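Local coordinates for periplasmic solute binding protein (Pectobacterium atrosepticum, PDB 4RY1), which probably binds a sugar in the periplasm and delivers it to an ABC-type importer, at residues Arg176-Glu190 and Val362-Val374. Residues are numbered along the deposited sequence; the frame is centred on the assembly and turned at random.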
# COMPACT_ATOMS: atom_id res chain seq x y z
N ARG A 176 -11.94 -2.89 7.20
CA ARG A 176 -11.85 -4.27 6.71
C ARG A 176 -11.10 -5.17 7.70
O ARG A 176 -11.50 -6.33 7.93
CB ARG A 176 -11.14 -4.31 5.35
CG ARG A 176 -11.07 -5.72 4.79
CD ARG A 176 -9.66 -6.11 4.46
NE ARG A 176 -9.49 -7.51 4.09
CZ ARG A 176 -8.65 -8.34 4.68
NH1 ARG A 176 -7.85 -7.90 5.64
NH2 ARG A 176 -8.56 -9.60 4.28
N SER A 177 -10.02 -4.65 8.28
CA SER A 177 -9.21 -5.42 9.22
C SER A 177 -10.04 -5.71 10.49
O SER A 177 -10.09 -6.85 10.99
CB SER A 177 -7.90 -4.67 9.55
OG SER A 177 -7.00 -5.43 10.33
N TYR A 178 -10.72 -4.68 10.98
CA TYR A 178 -11.66 -4.82 12.09
C TYR A 178 -12.70 -5.92 11.84
O TYR A 178 -12.94 -6.80 12.67
CB TYR A 178 -12.38 -3.50 12.36
CG TYR A 178 -13.51 -3.57 13.38
CD1 TYR A 178 -13.23 -3.57 14.75
CD2 TYR A 178 -14.85 -3.60 12.98
CE1 TYR A 178 -14.26 -3.63 15.69
CE2 TYR A 178 -15.88 -3.63 13.91
CZ TYR A 178 -15.57 -3.65 15.26
OH TYR A 178 -16.57 -3.71 16.22
N MET A 179 -13.33 -5.85 10.67
CA MET A 179 -14.39 -6.80 10.31
C MET A 179 -13.86 -8.22 10.10
O MET A 179 -14.56 -9.20 10.36
CB MET A 179 -15.14 -6.33 9.07
CG MET A 179 -15.86 -5.00 9.25
SD MET A 179 -17.34 -4.98 10.35
CE MET A 179 -18.53 -5.81 9.28
N ALA A 180 -12.61 -8.32 9.65
CA ALA A 180 -11.98 -9.65 9.51
C ALA A 180 -11.74 -10.27 10.88
O ALA A 180 -11.95 -11.47 11.09
CB ALA A 180 -10.68 -9.56 8.74
N GLN A 181 -11.29 -9.45 11.82
CA GLN A 181 -11.11 -9.87 13.22
C GLN A 181 -12.41 -10.32 13.84
O GLN A 181 -12.47 -11.32 14.55
CB GLN A 181 -10.55 -8.74 14.04
CG GLN A 181 -9.12 -8.41 13.67
CD GLN A 181 -8.59 -7.24 14.46
OE1 GLN A 181 -9.28 -6.69 15.31
NE2 GLN A 181 -7.36 -6.86 14.18
N LYS A 182 -13.46 -9.54 13.58
CA LYS A 182 -14.77 -9.78 14.20
C LYS A 182 -15.51 -10.99 13.65
O LYS A 182 -16.11 -11.77 14.38
CB LYS A 182 -15.69 -8.56 14.01
CG LYS A 182 -17.04 -8.74 14.68
CD LYS A 182 -17.65 -7.41 15.05
CE LYS A 182 -18.76 -7.61 16.06
NZ LYS A 182 -19.91 -6.72 15.76
N TYR A 183 -15.48 -11.09 12.33
CA TYR A 183 -16.28 -12.06 11.60
C TYR A 183 -15.50 -13.12 10.82
O TYR A 183 -16.09 -14.10 10.36
CB TYR A 183 -17.19 -11.34 10.62
CG TYR A 183 -18.20 -10.43 11.27
CD1 TYR A 183 -19.29 -10.96 11.96
CD2 TYR A 183 -18.09 -9.05 11.17
CE1 TYR A 183 -20.23 -10.14 12.54
CE2 TYR A 183 -19.02 -8.21 11.76
CZ TYR A 183 -20.09 -8.77 12.44
OH TYR A 183 -21.04 -7.99 13.04
N GLY A 184 -14.20 -12.92 10.62
CA GLY A 184 -13.39 -13.89 9.86
C GLY A 184 -13.75 -13.97 8.39
O GLY A 184 -13.52 -15.01 7.75
N ILE A 185 -14.31 -12.89 7.84
CA ILE A 185 -14.62 -12.81 6.41
C ILE A 185 -14.00 -11.54 5.82
O ILE A 185 -13.70 -10.59 6.55
CB ILE A 185 -16.13 -12.87 6.10
CG1 ILE A 185 -16.89 -11.64 6.59
CG2 ILE A 185 -16.73 -14.12 6.73
CD1 ILE A 185 -18.20 -11.42 5.86
N ASP A 186 -13.83 -11.56 4.50
CA ASP A 186 -13.34 -10.42 3.73
C ASP A 186 -14.52 -9.58 3.24
O ASP A 186 -15.67 -10.00 3.28
CB ASP A 186 -12.48 -10.87 2.53
CG ASP A 186 -11.82 -9.70 1.80
OD1 ASP A 186 -11.31 -8.79 2.49
OD2 ASP A 186 -11.89 -9.64 0.55
N MET A 187 -14.20 -8.36 2.82
CA MET A 187 -15.13 -7.42 2.20
C MET A 187 -15.66 -7.84 0.82
O MET A 187 -16.76 -7.47 0.44
CB MET A 187 -14.39 -6.06 2.12
CG MET A 187 -15.16 -4.86 1.61
SD MET A 187 -14.06 -3.39 1.53
CE MET A 187 -13.88 -3.15 3.29
N ILE A 188 -14.85 -8.61 0.06
CA ILE A 188 -15.17 -8.95 -1.35
C ILE A 188 -15.46 -10.45 -1.49
O ILE A 188 -14.72 -11.28 -0.95
CB ILE A 188 -14.01 -8.60 -2.32
CG1 ILE A 188 -13.50 -7.17 -2.10
CG2 ILE A 188 -14.40 -8.87 -3.78
CD1 ILE A 188 -14.51 -6.11 -2.45
N ASP A 189 -16.52 -10.77 -2.23
CA ASP A 189 -16.81 -12.14 -2.71
C ASP A 189 -16.55 -12.16 -4.20
O ASP A 189 -17.42 -11.78 -4.98
CB ASP A 189 -18.26 -12.57 -2.41
CG ASP A 189 -18.50 -14.04 -2.69
OD1 ASP A 189 -17.84 -14.60 -3.59
OD2 ASP A 189 -19.36 -14.65 -2.03
N GLU A 190 -15.36 -12.60 -4.61
CA GLU A 190 -15.01 -12.57 -6.04
C GLU A 190 -15.87 -13.51 -6.89
O GLU A 190 -16.24 -13.17 -8.02
CB GLU A 190 -13.53 -12.85 -6.25
CG GLU A 190 -12.67 -11.75 -5.64
CD GLU A 190 -11.19 -11.92 -5.93
OE1 GLU A 190 -10.84 -12.62 -6.90
OE2 GLU A 190 -10.38 -11.32 -5.18
N VAL A 362 -7.75 -14.70 6.12
CA VAL A 362 -8.79 -14.00 5.38
C VAL A 362 -8.08 -13.25 4.23
O VAL A 362 -7.33 -12.30 4.46
CB VAL A 362 -9.56 -13.01 6.27
CG1 VAL A 362 -10.65 -12.29 5.50
CG2 VAL A 362 -10.18 -13.74 7.46
N ALA A 363 -8.35 -13.69 3.00
CA ALA A 363 -7.69 -13.14 1.82
C ALA A 363 -7.98 -11.65 1.64
O ALA A 363 -9.06 -11.18 1.94
CB ALA A 363 -8.16 -13.89 0.57
N VAL A 364 -6.97 -10.96 1.11
CA VAL A 364 -7.08 -9.57 0.67
C VAL A 364 -7.35 -9.63 -0.84
O VAL A 364 -6.59 -10.26 -1.58
CB VAL A 364 -5.77 -8.80 0.98
CG1 VAL A 364 -5.84 -7.37 0.46
CG2 VAL A 364 -5.49 -8.84 2.49
N SER A 365 -8.43 -9.00 -1.26
CA SER A 365 -8.83 -8.95 -2.66
C SER A 365 -8.25 -7.72 -3.31
O SER A 365 -8.35 -6.62 -2.75
CB SER A 365 -10.34 -8.88 -2.79
OG SER A 365 -10.69 -8.82 -4.14
N PRO A 366 -7.68 -7.86 -4.51
CA PRO A 366 -7.25 -6.64 -5.19
C PRO A 366 -8.41 -5.68 -5.48
O PRO A 366 -8.19 -4.47 -5.70
CB PRO A 366 -6.62 -7.17 -6.47
CG PRO A 366 -7.30 -8.48 -6.73
CD PRO A 366 -7.48 -9.06 -5.36
N PHE A 367 -9.63 -6.22 -5.51
CA PHE A 367 -10.79 -5.40 -5.85
C PHE A 367 -11.18 -4.42 -4.75
O PHE A 367 -11.87 -3.45 -5.03
CB PHE A 367 -11.96 -6.29 -6.25
CG PHE A 367 -11.67 -7.09 -7.48
CD1 PHE A 367 -11.59 -6.47 -8.73
CD2 PHE A 367 -11.43 -8.44 -7.40
CE1 PHE A 367 -11.26 -7.19 -9.86
CE2 PHE A 367 -11.13 -9.17 -8.53
CZ PHE A 367 -11.05 -8.55 -9.76
N MET A 368 -10.73 -4.67 -3.52
CA MET A 368 -10.92 -3.69 -2.43
C MET A 368 -10.25 -2.36 -2.75
O MET A 368 -10.70 -1.30 -2.26
CB MET A 368 -10.50 -4.27 -1.07
CG MET A 368 -9.04 -4.11 -0.65
SD MET A 368 -8.70 -4.51 1.09
CE MET A 368 -9.99 -3.50 1.78
N GLU A 369 -9.21 -2.40 -3.58
CA GLU A 369 -8.51 -1.18 -4.03
C GLU A 369 -8.98 -0.64 -5.39
O GLU A 369 -8.36 0.26 -5.94
CB GLU A 369 -7.00 -1.38 -4.04
CG GLU A 369 -6.49 -1.92 -2.71
CD GLU A 369 -5.08 -1.48 -2.40
OE1 GLU A 369 -4.48 -0.71 -3.18
OE2 GLU A 369 -4.55 -1.91 -1.35
N ASN A 370 -10.08 -1.18 -5.92
CA ASN A 370 -10.64 -0.68 -7.18
C ASN A 370 -10.88 0.83 -7.04
O ASN A 370 -11.48 1.25 -6.05
CB ASN A 370 -11.94 -1.43 -7.52
CG ASN A 370 -12.67 -0.84 -8.70
OD1 ASN A 370 -13.36 0.16 -8.57
ND2 ASN A 370 -12.58 -1.50 -9.86
N GLN A 371 -10.43 1.63 -8.00
CA GLN A 371 -10.47 3.08 -7.82
C GLN A 371 -11.92 3.60 -7.76
O GLN A 371 -12.21 4.50 -6.97
CB GLN A 371 -9.71 3.82 -8.92
N GLU A 372 -12.81 3.06 -8.59
CA GLU A 372 -14.24 3.45 -8.49
C GLU A 372 -14.84 3.12 -7.14
O GLU A 372 -15.60 3.89 -6.56
CB GLU A 372 -15.08 2.76 -9.56
CG GLU A 372 -14.97 3.37 -10.92
CD GLU A 372 -15.95 2.76 -11.91
OE1 GLU A 372 -15.50 2.01 -12.79
OE2 GLU A 372 -17.17 2.99 -11.80
N LEU A 373 -14.52 1.93 -6.65
CA LEU A 373 -15.02 1.51 -5.33
C LEU A 373 -14.51 2.47 -4.23
O LEU A 373 -15.24 2.90 -3.36
CB LEU A 373 -14.62 0.07 -5.07
CG LEU A 373 -15.12 -0.56 -3.77
CD1 LEU A 373 -15.41 -2.04 -3.98
CD2 LEU A 373 -14.15 -0.38 -2.61
N VAL A 374 -13.21 2.75 -4.26
CA VAL A 374 -12.61 3.62 -3.26
C VAL A 374 -13.20 5.03 -3.34
O VAL A 374 -13.44 5.66 -2.32
CB VAL A 374 -11.09 3.66 -3.41
CG1 VAL A 374 -10.46 4.76 -2.57
CG2 VAL A 374 -10.50 2.30 -3.06
O HOH W 1 -6.30 -10.03 6.41
O HOH W 2 -10.09 -7.38 0.24
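R176 reaches from the middle of helix 169-183 to the backbone of the 362-365 loop, where its NH2 donates to two successive carbonyls, V362 O at 3.0 Å and A363 O at 2.9 Å. In this periplasmic binding protein fold the contact joins that helix and the short strand 188-189 to the loop leading into helix 371-385. NH2 stands above both carbonyl planes, and N-H...O angles of 135° to V362 O and 140° to A363 O mean that neither bond is straight. Arginine suits the place because its planar guanidinium has several N-H donors, so NH2 can serve the carbonyls while NE is left for D186. V364 CG2 covers one face, and a water links NH1 to V362 O.

In one of its two conformers, M368 crosses the R176 chain at about a right angle, its CE 3.8 Å from R176 CD. The branched V362 sends CG2 to G184 O and CG1 to the D186 backbone, just past the helix end; the positive phi of G184 there is readily adopted by glycine. Further along, I188, apolar and buried, lays CB and CG1 against S365 CB. The small hydroxyl of S365, anti to its own nitrogen (chi1 179°), can donate to E190 OE2 at 2.7 Å while accepting from F367 N in an ST turn. The same carboxylate meets the F367 ring at its edge, the two planes nearly perpendicular, and in the second shell R74 forms a salt bridge with E190 OE1.

D186, which packs its CB on V362 CG1, also positions the arginine. Its OD1 takes a salt bridge from R176 NE at 2.7 Å, nearly in the guanidinium plane, which helps fix the rotation of that group. Its OD2 accepts from I188 N in an Asx turn and from a second water, which in turn accepts from S365 N at 2.8 Å.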